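Local coordinates for protein berberine bridge enzyme-like 28 (Arabidopsis thaliana, PDB 5D79) that binds FAD covalently as a secreted oxidoreductase of the berberine bridge enzyme-like family and takes part in the plant's adaptation to salt stress, at residues 282-287 with 311-316; 303-308 with 334-339; 502-507 with 524-529. All blocks are in the same frame, centred on the assembly; numbering follows the deposited sequence.

Contact 1 of 3, residues 282-287 with 311-316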
ATOM      1  N   ASP A 282     -20.696   9.524   3.160  1.00 14.85           N
ATOM      2  CA  ASP A 282     -19.256   9.581   2.927  1.00 13.50           C
ATOM      3  C   ASP A 282     -18.482   9.745   4.221  1.00 13.84           C
ATOM      4  O   ASP A 282     -17.321   9.352   4.313  1.00 16.71           O
ATOM      5  CB  ASP A 282     -18.904  10.740   1.991  1.00 13.39           C
ATOM      6  CG  ASP A 282     -19.300  10.483   0.561  1.00 24.75           C
ATOM      7  OD1 ASP A 282     -19.907   9.429   0.288  1.00 29.32           O
ATOM      8  OD2 ASP A 282     -19.024  11.354  -0.296  1.00 27.71           O
ATOM      9  N   ASP A 283     -19.130  10.351   5.209  1.00 16.58           N
ATOM     10  CA  ASP A 283     -18.519  10.615   6.514  1.00 21.82           C
ATOM     11  C   ASP A 283     -18.303   9.353   7.369  1.00 14.23           C
ATOM     12  O   ASP A 283     -17.499   9.363   8.289  1.00 14.34           O
ATOM     13  CB  ASP A 283     -19.373  11.629   7.295  1.00 21.96           C
ATOM     14  CG  ASP A 283     -19.271  13.043   6.738  1.00 22.94           C
ATOM     15  OD1 ASP A 283     -18.214  13.383   6.164  1.00 22.00           O
ATOM     16  OD2 ASP A 283     -20.245  13.818   6.877  1.00 23.15           O
ATOM     17  N   LEU A 284     -19.012   8.275   7.044  1.00 16.12           N
ATOM     18  CA  LEU A 284     -18.962   7.039   7.822  1.00 16.86           C
ATOM     19  C   LEU A 284     -18.151   5.918   7.161  1.00 13.45           C
ATOM     20  O   LEU A 284     -18.487   5.437   6.084  1.00 13.75           O
ATOM     21  CB  LEU A 284     -20.384   6.529   8.108  1.00 17.72           C
ATOM     22  CG  LEU A 284     -20.506   5.260   8.961  1.00 17.58           C
ATOM     23  CD1 LEU A 284     -19.722   5.416  10.256  1.00 15.96           C
ATOM     24  CD2 LEU A 284     -21.968   4.957   9.275  1.00 17.92           C
ATOM     25  N   PHE A 285     -17.097   5.503   7.854  1.00 10.42           N
ATOM     26  CA  PHE A 285     -16.232   4.410   7.444  1.00 13.73           C
ATOM     27  C   PHE A 285     -16.438   3.235   8.375  1.00 16.95           C
ATOM     28  O   PHE A 285     -16.194   3.364   9.565  1.00 19.51           O
ATOM     29  CB  PHE A 285     -14.762   4.854   7.475  1.00 14.33           C
ATOM     30  CG  PHE A 285     -13.775   3.746   7.191  1.00 14.71           C
ATOM     31  CD1 PHE A 285     -13.455   3.398   5.891  1.00 10.54           C
ATOM     32  CD2 PHE A 285     -13.159   3.058   8.232  1.00 18.49           C
ATOM     33  CE1 PHE A 285     -12.542   2.380   5.633  1.00  8.68           C
ATOM     34  CE2 PHE A 285     -12.244   2.044   7.976  1.00 14.02           C
ATOM     35  CZ  PHE A 285     -11.936   1.710   6.676  1.00 10.36           C
ATOM     36  N   ILE A 286     -16.885   2.098   7.845  1.00 14.38           N
ATOM     37  CA  ILE A 286     -17.089   0.900   8.658  1.00 14.57           C
ATOM     38  C   ILE A 286     -16.373  -0.332   8.083  1.00 15.01           C
ATOM     39  O   ILE A 286     -16.790  -0.903   7.070  1.00 19.67           O
ATOM     40  CB  ILE A 286     -18.594   0.547   8.816  1.00 28.13           C
ATOM     41  CG1 ILE A 286     -19.483   1.775   8.700  1.00 27.86           C
ATOM     42  CG2 ILE A 286     -18.859  -0.173  10.140  1.00 26.44           C
ATOM     43  CD1 ILE A 286     -20.923   1.401   8.622  1.00 27.26           C
ATOM     44  N   ARG A 287     -15.316  -0.749   8.764  1.00 12.98           N
ATOM     45  CA  ARG A 287     -14.520  -1.913   8.378  1.00 16.75           C
ATOM     46  C   ARG A 287     -14.856  -3.164   9.217  1.00 19.23           C
ATOM     47  O   ARG A 287     -15.193  -3.074  10.396  1.00 21.66           O
ATOM     48  CB  ARG A 287     -13.025  -1.571   8.493  1.00 15.47           C
ATOM     49  CG  ARG A 287     -12.090  -2.770   8.717  1.00 22.58           C
ATOM     50  CD  ARG A 287     -10.610  -2.410   8.551  1.00 26.99           C
ATOM     51  NE  ARG A 287     -10.315  -1.932   7.196  1.00 30.07           N
ATOM     52  CZ  ARG A 287      -9.163  -1.370   6.839  1.00 31.60           C
ATOM     53  NH1 ARG A 287      -8.195  -1.220   7.741  1.00 41.83           N
ATOM     54  NH2 ARG A 287      -8.976  -0.953   5.596  1.00 21.45           N
ATOM     55  N   ASN A 311     -23.138  11.913  18.674  1.00 24.55           N
ATOM     56  CA  ASN A 311     -24.592  11.743  18.638  1.00 24.06           C
ATOM     57  C   ASN A 311     -25.096  11.559  17.201  1.00 25.92           C
ATOM     58  O   ASN A 311     -26.069  10.843  16.961  1.00 22.63           O
ATOM     59  CB  ASN A 311     -25.296  12.921  19.324  1.00 25.33           C
ATOM     60  CG  ASN A 311     -25.217  12.845  20.854  1.00 29.15           C
ATOM     61  OD1 ASN A 311     -24.595  11.937  21.420  1.00 31.44           O
ATOM     62  ND2 ASN A 311     -25.845  13.804  21.526  1.00 30.92           N
ATOM     63  N   ASN A 312     -24.406  12.184  16.248  1.00 24.82           N
ATOM     64  CA  ASN A 312     -24.737  12.057  14.836  1.00 22.59           C
ATOM     65  C   ASN A 312     -24.371  10.692  14.293  1.00 22.86           C
ATOM     66  O   ASN A 312     -25.078  10.144  13.449  1.00 24.97           O
ATOM     67  CB  ASN A 312     -24.038  13.140  14.016  1.00 23.56           C
ATOM     68  CG  ASN A 312     -24.558  14.526  14.327  1.00 30.84           C
ATOM     69  OD1 ASN A 312     -25.592  14.679  14.967  1.00 37.32           O
ATOM     70  ND2 ASN A 312     -23.846  15.543  13.870  1.00 33.87           N
ATOM     71  N   LEU A 313     -23.257  10.146  14.767  1.00 20.09           N
ATOM     72  CA  LEU A 313     -22.876   8.786  14.410  1.00 18.65           C
ATOM     73  C   LEU A 313     -23.955   7.809  14.868  1.00 22.47           C
ATOM     74  O   LEU A 313     -24.366   6.925  14.116  1.00 22.09           O
ATOM     75  CB  LEU A 313     -21.525   8.411  15.032  1.00 17.88           C
ATOM     76  CG  LEU A 313     -21.231   6.904  15.050  1.00 17.42           C
ATOM     77  CD1 LEU A 313     -21.056   6.383  13.632  1.00 18.47           C
ATOM     78  CD2 LEU A 313     -20.031   6.545  15.922  1.00 12.86           C
ATOM     79  N   LEU A 314     -24.414   7.991  16.104  1.00 25.22           N
ATOM     80  CA  LEU A 314     -25.336   7.058  16.752  1.00 28.63           C
ATOM     81  C   LEU A 314     -26.705   7.046  16.084  1.00 29.58           C
ATOM     82  O   LEU A 314     -27.306   5.987  15.908  1.00 29.19           O
ATOM     83  CB  LEU A 314     -25.483   7.402  18.244  1.00 26.49           C
ATOM     84  CG  LEU A 314     -24.221   7.178  19.084  1.00 20.31           C
ATOM     85  CD1 LEU A 314     -24.411   7.645  20.521  1.00 18.20           C
ATOM     86  CD2 LEU A 314     -23.807   5.715  19.021  1.00 21.03           C
ATOM     87  N   ALA A 315     -27.192   8.231  15.728  1.00 30.47           N
ATOM     88  CA  ALA A 315     -28.478   8.374  15.069  1.00 26.99           C
ATOM     89  C   ALA A 315     -28.398   7.808  13.666  1.00 25.24           C
ATOM     90  O   ALA A 315     -29.363   7.232  13.159  1.00 26.53           O
ATOM     91  CB  ALA A 315     -28.893   9.826  15.032  1.00 29.05           C
ATOM     92  N   LEU A 316     -27.237   7.973  13.042  1.00 23.78           N
ATOM     93  CA  LEU A 316     -27.027   7.462  11.697  1.00 24.18           C
ATOM     94  C   LEU A 316     -26.955   5.935  11.716  1.00 26.08           C
ATOM     95  O   LEU A 316     -27.428   5.270  10.794  1.00 31.14           O
ATOM     96  CB  LEU A 316     -25.759   8.061  11.088  1.00 22.51           C
ATOM     97  CG  LEU A 316     -25.420   7.693   9.641  1.00 29.84           C
ATOM     98  CD1 LEU A 316     -26.515   8.103   8.682  1.00 30.58           C
ATOM     99  CD2 LEU A 316     -24.105   8.328   9.234  1.00 33.23           C
TER

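Contact 2 of 3, residues 303-308 with 334-339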
ATOM      1  N   THR A 303     -14.851  -1.922  13.257  1.00 20.48           N
ATOM      2  CA  THR A 303     -14.247  -0.660  13.655  1.00 18.70           C
ATOM      3  C   THR A 303     -14.558   0.401  12.612  1.00 19.85           C
ATOM      4  O   THR A 303     -14.770   0.104  11.433  1.00 16.67           O
ATOM      5  CB  THR A 303     -12.730  -0.784  13.828  1.00 15.21           C
ATOM      6  OG1 THR A 303     -12.155  -1.273  12.613  1.00 16.31           O
ATOM      7  CG2 THR A 303     -12.430  -1.746  14.928  1.00 17.26           C
ATOM      8  N   GLY A 304     -14.594   1.651  13.041  1.00 19.11           N
ATOM      9  CA  GLY A 304     -14.976   2.704  12.132  1.00 19.04           C
ATOM     10  C   GLY A 304     -14.564   4.093  12.537  1.00 17.48           C
ATOM     11  O   GLY A 304     -14.225   4.347  13.686  1.00 19.11           O
ATOM     12  N   LEU A 305     -14.595   4.986  11.562  1.00 18.03           N
ATOM     13  CA  LEU A 305     -14.263   6.382  11.756  1.00 15.53           C
ATOM     14  C   LEU A 305     -15.406   7.203  11.180  1.00 15.02           C
ATOM     15  O   LEU A 305     -15.768   7.060  10.013  1.00 12.76           O
ATOM     16  CB  LEU A 305     -12.931   6.730  11.086  1.00 14.31           C
ATOM     17  CG  LEU A 305     -12.616   8.224  11.025  1.00 15.01           C
ATOM     18  CD1 LEU A 305     -12.332   8.748  12.390  1.00 16.45           C
ATOM     19  CD2 LEU A 305     -11.454   8.502  10.108  1.00 15.28           C
ATOM     20  N   TYR A 306     -15.998   8.039  12.015  1.00 15.83           N
ATOM     21  CA  TYR A 306     -17.051   8.912  11.554  1.00 17.22           C
ATOM     22  C   TYR A 306     -16.550  10.350  11.577  1.00 19.44           C
ATOM     23  O   TYR A 306     -16.043  10.817  12.607  1.00 19.87           O
ATOM     24  CB  TYR A 306     -18.297   8.742  12.418  1.00 19.08           C
ATOM     25  CG  TYR A 306     -19.438   9.639  12.014  1.00 20.12           C
ATOM     26  CD1 TYR A 306     -20.145   9.409  10.840  1.00 19.64           C
ATOM     27  CD2 TYR A 306     -19.803  10.715  12.801  1.00 19.02           C
ATOM     28  CE1 TYR A 306     -21.181  10.227  10.471  1.00 19.96           C
ATOM     29  CE2 TYR A 306     -20.839  11.539  12.439  1.00 19.67           C
ATOM     30  CZ  TYR A 306     -21.525  11.293  11.276  1.00 19.74           C
ATOM     31  OH  TYR A 306     -22.560  12.122  10.927  1.00 21.07           O
ATOM     32  N   ILE A 307     -16.668  11.039  10.440  1.00 17.25           N
ATOM     33  CA  ILE A 307     -16.249  12.441  10.344  1.00 18.68           C
ATOM     34  C   ILE A 307     -17.357  13.366  10.868  1.00 19.48           C
ATOM     35  O   ILE A 307     -18.068  14.013  10.094  1.00 20.17           O
ATOM     36  CB  ILE A 307     -15.880  12.828   8.897  1.00 16.73           C
ATOM     37  CG1 ILE A 307     -15.026  11.753   8.272  1.00 12.66           C
ATOM     38  CG2 ILE A 307     -15.103  14.125   8.866  1.00 17.54           C
ATOM     39  CD1 ILE A 307     -13.727  11.569   8.982  1.00 16.64           C
ATOM     40  N   GLY A 308     -17.488  13.413  12.194  1.00 19.35           N
ATOM     41  CA  GLY A 308     -18.532  14.174  12.855  1.00 20.49           C
ATOM     42  C   GLY A 308     -18.694  13.727  14.298  1.00 22.37           C
ATOM     43  O   GLY A 308     -17.949  12.857  14.754  1.00 19.81           O
ATOM     44  N   MET A 334     -12.474  11.972  19.442  1.00 22.46           N
ATOM     45  CA  MET A 334     -11.067  12.370  19.511  1.00 20.43           C
ATOM     46  C   MET A 334     -10.732  13.168  18.256  1.00 21.79           C
ATOM     47  O   MET A 334     -11.605  13.380  17.416  1.00 21.86           O
ATOM     48  CB  MET A 334     -10.148  11.148  19.635  1.00 16.04           C
ATOM     49  CG  MET A 334     -10.232  10.186  18.445  1.00 15.33           C
ATOM     50  SD  MET A 334      -9.245   8.698  18.660  1.00 15.09           S
ATOM     51  CE  MET A 334      -9.992   8.001  20.113  1.00 18.07           C
ATOM     52  N   SER A 335      -9.482  13.610  18.126  1.00 21.12           N
ATOM     53  CA  SER A 335      -9.056  14.308  16.910  1.00 20.71           C
ATOM     54  C   SER A 335      -8.742  13.292  15.805  1.00 18.71           C
ATOM     55  O   SER A 335      -8.605  12.105  16.073  1.00 16.88           O
ATOM     56  CB  SER A 335      -7.847  15.196  17.195  1.00 18.76           C
ATOM     57  OG  SER A 335      -6.702  14.407  17.458  1.00 18.00           O
ATOM     58  N   TRP A 336      -8.640  13.743  14.561  1.00 16.65           N
ATOM     59  CA  TRP A 336      -8.328  12.805  13.495  1.00 15.05           C
ATOM     60  C   TRP A 336      -6.936  12.217  13.704  1.00 14.74           C
ATOM     61  O   TRP A 336      -6.732  11.021  13.535  1.00 17.87           O
ATOM     62  CB  TRP A 336      -8.432  13.462  12.114  1.00 16.81           C
ATOM     63  CG  TRP A 336      -7.752  12.654  11.073  1.00 16.20           C
ATOM     64  CD1 TRP A 336      -8.256  11.573  10.399  1.00 11.33           C
ATOM     65  CD2 TRP A 336      -6.410  12.833  10.605  1.00 18.97           C
ATOM     66  NE1 TRP A 336      -7.308  11.072   9.539  1.00 12.65           N
ATOM     67  CE2 TRP A 336      -6.164  11.822   9.648  1.00 15.90           C
ATOM     68  CE3 TRP A 336      -5.385  13.748  10.910  1.00 14.63           C
ATOM     69  CZ2 TRP A 336      -4.941  11.706   8.985  1.00 16.51           C
ATOM     70  CZ3 TRP A 336      -4.173  13.628  10.252  1.00 17.33           C
ATOM     71  CH2 TRP A 336      -3.959  12.614   9.300  1.00 17.19           C
ATOM     72  N   ILE A 337      -5.981  13.047  14.094  1.00 14.48           N
ATOM     73  CA  ILE A 337      -4.637  12.547  14.277  1.00 13.26           C
ATOM     74  C   ILE A 337      -4.620  11.516  15.414  1.00 22.79           C
ATOM     75  O   ILE A 337      -3.847  10.561  15.380  1.00 22.86           O
ATOM     76  CB  ILE A 337      -3.617  13.699  14.552  1.00 21.18           C
ATOM     77  CG1 ILE A 337      -2.183  13.152  14.582  1.00 19.59           C
ATOM     78  CG2 ILE A 337      -3.940  14.462  15.845  1.00 23.64           C
ATOM     79  CD1 ILE A 337      -1.778  12.460  13.285  1.00 18.24           C
ATOM     80  N   GLU A 338      -5.479  11.685  16.412  1.00 20.63           N
ATOM     81  CA  GLU A 338      -5.543  10.699  17.482  1.00 18.75           C
ATOM     82  C   GLU A 338      -6.169   9.398  16.965  1.00 19.72           C
ATOM     83  O   GLU A 338      -5.833   8.306  17.435  1.00 17.51           O
ATOM     84  CB  GLU A 338      -6.312  11.256  18.682  1.00 20.36           C
ATOM     85  CG  GLU A 338      -5.485  12.233  19.515  1.00 22.78           C
ATOM     86  CD  GLU A 338      -6.252  12.838  20.681  1.00 31.07           C
ATOM     87  OE1 GLU A 338      -7.470  13.084  20.550  1.00 32.02           O
ATOM     88  OE2 GLU A 338      -5.631  13.071  21.736  1.00 34.27           O
ATOM     89  N   SER A 339      -7.053   9.516  15.976  1.00 20.07           N
ATOM     90  CA  SER A 339      -7.699   8.347  15.378  1.00 19.54           C
ATOM     91  C   SER A 339      -6.694   7.532  14.551  1.00 20.04           C
ATOM     92  O   SER A 339      -6.863   6.327  14.369  1.00 20.98           O
ATOM     93  CB  SER A 339      -8.886   8.763  14.511  1.00 14.47           C
ATOM     94  OG  SER A 339      -8.458   9.212  13.241  1.00 15.84           O
TER

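Contact 3 of 3, residues 502-507 with 524-529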
ATOM      1  N   ASN A 502      -9.223  -1.620 -17.316  1.00 16.53           N
ATOM      2  CA  ASN A 502      -9.234  -0.904 -18.597  1.00 20.04           C
ATOM      3  C   ASN A 502      -8.163   0.180 -18.700  1.00 22.63           C
ATOM      4  O   ASN A 502      -7.942   0.750 -19.768  1.00 23.04           O
ATOM      5  CB  ASN A 502     -10.611  -0.293 -18.847  1.00 16.70           C
ATOM      6  CG  ASN A 502     -11.703  -1.339 -18.869  1.00 18.69           C
ATOM      7  OD1 ASN A 502     -11.561  -2.374 -19.505  1.00 16.54           O
ATOM      8  ND2 ASN A 502     -12.788  -1.089 -18.145  1.00 21.20           N
ATOM      9  N   ASN A 503      -7.493   0.454 -17.585  1.00 24.88           N
ATOM     10  CA  ASN A 503      -6.430   1.449 -17.549  1.00 20.57           C
ATOM     11  C   ASN A 503      -5.091   0.904 -18.020  1.00 19.14           C
ATOM     12  O   ASN A 503      -4.132   1.661 -18.171  1.00 22.49           O
ATOM     13  CB  ASN A 503      -6.269   2.003 -16.134  1.00 18.49           C
ATOM     14  CG  ASN A 503      -7.362   2.983 -15.752  1.00 17.93           C
ATOM     15  OD1 ASN A 503      -7.962   3.646 -16.614  1.00 17.77           O
ATOM     16  ND2 ASN A 503      -7.606   3.107 -14.451  1.00 12.06           N
ATOM     17  N   PHE A 504      -5.011  -0.406 -18.231  1.00 15.31           N
ATOM     18  CA  PHE A 504      -3.737  -1.030 -18.581  1.00 19.59           C
ATOM     19  C   PHE A 504      -3.147  -0.520 -19.908  1.00 22.04           C
ATOM     20  O   PHE A 504      -1.944  -0.273 -19.991  1.00 14.91           O
ATOM     21  CB  PHE A 504      -3.883  -2.552 -18.636  1.00 19.71           C
ATOM     22  CG  PHE A 504      -2.628  -3.267 -19.084  1.00 23.64           C
ATOM     23  CD1 PHE A 504      -1.517  -3.344 -18.242  1.00 24.41           C
ATOM     24  CD2 PHE A 504      -2.560  -3.868 -20.339  1.00 18.03           C
ATOM     25  CE1 PHE A 504      -0.364  -4.004 -18.646  1.00 20.85           C
ATOM     26  CE2 PHE A 504      -1.415  -4.524 -20.750  1.00 19.38           C
ATOM     27  CZ  PHE A 504      -0.311  -4.593 -19.902  1.00 20.26           C
ATOM     28  N   GLU A 505      -3.988  -0.345 -20.928  1.00 22.21           N
ATOM     29  CA  GLU A 505      -3.499   0.077 -22.240  1.00 22.70           C
ATOM     30  C   GLU A 505      -2.884   1.469 -22.185  1.00 20.42           C
ATOM     31  O   GLU A 505      -1.805   1.683 -22.733  1.00 20.12           O
ATOM     32  CB  GLU A 505      -4.612   0.028 -23.282  1.00 21.92           C
ATOM     33  CG  GLU A 505      -5.042  -1.394 -23.627  1.00 28.28           C
ATOM     34  CD  GLU A 505      -3.905  -2.288 -24.162  1.00 28.05           C
ATOM     35  OE1 GLU A 505      -2.971  -1.779 -24.831  1.00 21.90           O
ATOM     36  OE2 GLU A 505      -3.964  -3.512 -23.906  1.00 29.82           O
ATOM     37  N   ARG A 506      -3.544   2.406 -21.505  1.00 20.10           N
ATOM     38  CA  ARG A 506      -2.979   3.750 -21.357  1.00 20.78           C
ATOM     39  C   ARG A 506      -1.614   3.732 -20.657  1.00 22.75           C
ATOM     40  O   ARG A 506      -0.665   4.365 -21.127  1.00 24.14           O
ATOM     41  CB  ARG A 506      -3.930   4.678 -20.598  1.00 16.54           C
ATOM     42  CG  ARG A 506      -3.372   6.091 -20.499  1.00 17.95           C
ATOM     43  CD  ARG A 506      -4.307   7.097 -19.846  1.00 21.00           C
ATOM     44  NE  ARG A 506      -3.699   8.428 -19.878  1.00 20.92           N
ATOM     45  CZ  ARG A 506      -4.184   9.503 -19.267  1.00 18.06           C
ATOM     46  NH1 ARG A 506      -5.301   9.427 -18.566  1.00 15.48           N
ATOM     47  NH2 ARG A 506      -3.541  10.656 -19.360  1.00 19.11           N
ATOM     48  N   LEU A 507      -1.525   3.007 -19.541  1.00 22.57           N
ATOM     49  CA  LEU A 507      -0.277   2.865 -18.797  1.00 20.57           C
ATOM     50  C   LEU A 507       0.863   2.407 -19.714  1.00 24.02           C
ATOM     51  O   LEU A 507       1.982   2.923 -19.632  1.00 21.74           O
ATOM     52  CB  LEU A 507      -0.457   1.878 -17.640  1.00 14.46           C
ATOM     53  CG  LEU A 507      -1.210   2.410 -16.426  1.00 13.81           C
ATOM     54  CD1 LEU A 507      -1.767   1.269 -15.601  1.00 13.23           C
ATOM     55  CD2 LEU A 507      -0.292   3.297 -15.594  1.00 14.59           C
ATOM     56  N   GLN A 524       6.910  -7.614 -12.462  1.00 20.64           N
ATOM     57  CA  GLN A 524       5.513  -7.362 -12.833  1.00 19.81           C
ATOM     58  C   GLN A 524       5.290  -5.969 -13.465  1.00 24.64           C
ATOM     59  O   GLN A 524       4.153  -5.491 -13.572  1.00 22.80           O
ATOM     60  CB  GLN A 524       4.607  -7.512 -11.605  1.00 17.31           C
ATOM     61  CG  GLN A 524       4.139  -8.924 -11.313  1.00 18.78           C
ATOM     62  CD  GLN A 524       3.050  -8.971 -10.244  1.00 20.43           C
ATOM     63  OE1 GLN A 524       2.880  -8.022  -9.473  1.00 21.03           O
ATOM     64  NE2 GLN A 524       2.301 -10.073 -10.200  1.00 22.68           N
ATOM     65  N   SER A 525       6.367  -5.318 -13.890  1.00 26.91           N
ATOM     66  CA  SER A 525       6.260  -3.949 -14.391  1.00 26.00           C
ATOM     67  C   SER A 525       5.423  -3.853 -15.681  1.00 22.54           C
ATOM     68  O   SER A 525       5.221  -4.848 -16.394  1.00 18.10           O
ATOM     69  CB  SER A 525       7.660  -3.355 -14.614  1.00 22.87           C
ATOM     70  OG  SER A 525       8.396  -4.111 -15.556  1.00 24.94           O
ATOM     71  N   ILE A 526       4.922  -2.649 -15.949  1.00 19.80           N
ATOM     72  CA  ILE A 526       4.141  -2.367 -17.145  1.00 18.86           C
ATOM     73  C   ILE A 526       5.037  -2.532 -18.363  1.00 21.56           C
ATOM     74  O   ILE A 526       6.140  -1.978 -18.390  1.00 20.47           O
ATOM     75  CB  ILE A 526       3.558  -0.933 -17.104  1.00 19.94           C
ATOM     76  CG1 ILE A 526       2.645  -0.739 -15.883  1.00 18.83           C
ATOM     77  CG2 ILE A 526       2.835  -0.587 -18.401  1.00 15.90           C
ATOM     78  CD1 ILE A 526       1.390  -1.590 -15.891  1.00 14.30           C
ATOM     79  N   PRO A 527       4.580  -3.306 -19.374  1.00 20.12           N
ATOM     80  CA  PRO A 527       5.399  -3.557 -20.565  1.00 24.29           C
ATOM     81  C   PRO A 527       5.316  -2.454 -21.621  1.00 25.38           C
ATOM     82  O   PRO A 527       4.383  -1.643 -21.648  1.00 18.11           O
ATOM     83  CB  PRO A 527       4.809  -4.856 -21.110  1.00 21.49           C
ATOM     84  CG  PRO A 527       3.355  -4.725 -20.792  1.00 19.96           C
ATOM     85  CD  PRO A 527       3.319  -4.070 -19.421  1.00 18.36           C
ATOM     86  N   LEU A 528       6.312  -2.432 -22.494  1.00 23.93           N
ATOM     87  CA  LEU A 528       6.259  -1.583 -23.665  1.00 23.19           C
ATOM     88  C   LEU A 528       5.256  -2.141 -24.668  1.00 24.64           C
ATOM     89  O   LEU A 528       4.988  -3.343 -24.702  1.00 22.00           O
ATOM     90  CB  LEU A 528       7.638  -1.465 -24.316  1.00 26.92           C
ATOM     91  CG  LEU A 528       8.796  -0.758 -23.621  1.00 26.41           C
ATOM     92  CD1 LEU A 528      10.069  -1.106 -24.365  1.00 26.79           C
ATOM     93  CD2 LEU A 528       8.605   0.739 -23.595  1.00 24.25           C
ATOM     94  N   VAL A 529       4.728  -1.257 -25.500  1.00 27.38           N
ATOM     95  CA  VAL A 529       3.762  -1.611 -26.528  1.00 32.45           C
ATOM     96  C   VAL A 529       4.382  -2.455 -27.662  1.00 35.52           C
ATOM     97  O   VAL A 529       5.605  -2.467 -27.855  1.00 30.36           O
ATOM     98  CB  VAL A 529       3.120  -0.325 -27.110  1.00 38.23           C
ATOM     99  CG1 VAL A 529       3.976   0.239 -28.224  1.00 36.65           C
ATOM    100  CG2 VAL A 529       1.690  -0.578 -27.576  1.00 40.91           C
TER

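Contact 1 of 3, residues 282-287 with 311-316
Leu284 meets Leu313 and Leu316 where the start of strand 284-292 faces helix 310-320, and these three leucines bury nearly all of the 125 Å² in the contact. Leu284 contributes the largest share. Its CB points at the helix, and with CG anti to the backbone N (chi1 -178°) its two methyls are divided between the two helical partners. CD1 lies 3.8 Å from CD1 of Leu313, the two side chains crossing at about a right angle. The other branch reaches Leu316, its CD2 standing 4.0 Å from CD2 of that residue as the side chains run past each other in opposite directions. Leu313 and Leu316 are three positions apart, about one helical turn, and so present two neighbouring side chains to the strand. Leu316 is aimed at the strand from its CB onward, whereas Leu313 leaves the helix at a slant and comes close through its end.

Tyr306 of strand 298-306 touches both helix leucines, and Phe256 of strand 253-260 touches Leu284 and Leu313, which places the contact on one face of the large antiparallel sheet. Just ahead of the strand, Asp283 forms a salt bridge with Lys194. Between the two segments themselves no hydrogen bond forms: methyl-to-methyl dispersion and the hydrophobic effect join helix to sheet, interactions that prescribe shape and burial but no fixed bond direction.

Contact 2 of 3, residues 303-308 with 334-339
Leu305 of strand 298-306 lies against Trp336 and Ser339 in the first turn of helix 336-343, a helix that opens with a capping box and packs on the large antiparallel sheet. The adjacent strand residue, Tyr306, packs instead on helix 310-320, so successive side chains serve two different helices.

The apolar part belongs to Leu305, whose CB is directed toward the helix; its branched end does the touching. Its CD2 comes to the edge of the indole, near the ring plane, 4.4 Å from CD1 of Trp336. The second methyl meets the serine: CD1 of Leu305 is 4.0 Å from both CB and OG of Ser339. The indole also makes an edge-to-face stack with Tyr157, while Ile253, Thr190 and Phe343 enclose Leu305 further.

Polar bonds lie within the helical segment and do not cross the contact. Ser339 carries OG between its backbone N and carbonyl carbon (chi1 80°), which turns the hydroxyl back along the helix. There it donates to a lone pair of the Trp336 carbonyl, in the carbonyl plane; the OG to O distance of 2.5 Å is unusually short, and its exact length should be read with caution. The buried hydroxyl beside the leucine methyl thus has an acceptor within its own turn.

Reciprocal bonds close the helix start. Glu338 N donates to OG of the N-cap residue Ser335 over 3.2 Å. In return, Ser335 N reaches OE1 of Glu338 at 3.2 Å, almost straight at 177°, on the anti side of the carboxylate and 15° out of its plane.

Contact 3 of 3, residues 502-507 with 524-529
The C-terminal tail of the chain passes alongside the beginning of helix 504-514 in the berberine and berberine-like family region near the C-terminus, and Phe504 and Leu507 of the helix receive Ile526 and Pro527 of the tail. Phe504 extends from the helix with CG anti to its backbone N (chi1 176°), which carries the far end of the ring to the tail. Its CZ lies 3.7 Å from CD of Pro527 and 3.8 Å from CG of the same residue, the aromatic ring and the pyrrolidine approaching from opposite directions. Phe504 also passes Ile526, whose CD1 is 4.1 Å from its CE1.

Ile526 buries more surface here than any other residue of the two segments, and its two branches go to different helix residues. With CG2 anti to the backbone N and CG1 beside it (chi1 -60°), the ethyl arm leads CD1 to the phenylalanine. The branch methyl goes to Leu507 one turn further on, with CG2 of Ile526 3.8 Å from O of Leu507 and 4.2 Å from its CB.

This pairing is a helix met by an extended coil: from Ser525 to Val529 the backbone torsions stay close to polyproline-II values, and the tail forms no strand pairing with the helix. Phe500 of the preceding helix 488-500 touches both Leu507 and Ile526, while Trp226 and Ala227 of helix 222-227 pack on Leu507. Polar bonds are made by the tail to other parts of the chain, Ile526 N to Ser235 OG and Ser525 O to Tyr481 OH. Just before them, the amide of Gln524 is held at both ends: OE1 is bonded to the Tyr499 hydroxyl, and NE2 to the backbone oxygens of Asp475 and Gly479.

All three contacts are largely buried and mainly apolar, with no hydrogen bond crossing any of them. Contacts 1 and 2 share one antiparallel sheet: strands 284-292 and 298-306 are neighbours in it, joined by a probable backbone bond from Arg287 N to Thr303 O, and each contact lays a different helix on it. Contact 1 is purely aliphatic, whereas contact 2 adds an indole edge and a serine. Contact 3 lies about 37 Å from contact 2, centre to centre, on the opposite side of the chain's centre. It involves no sheet, joins a helix to an irregular tail through an aromatic ring, a proline and branched aliphatic side chains, and buries the largest area, 204 Å².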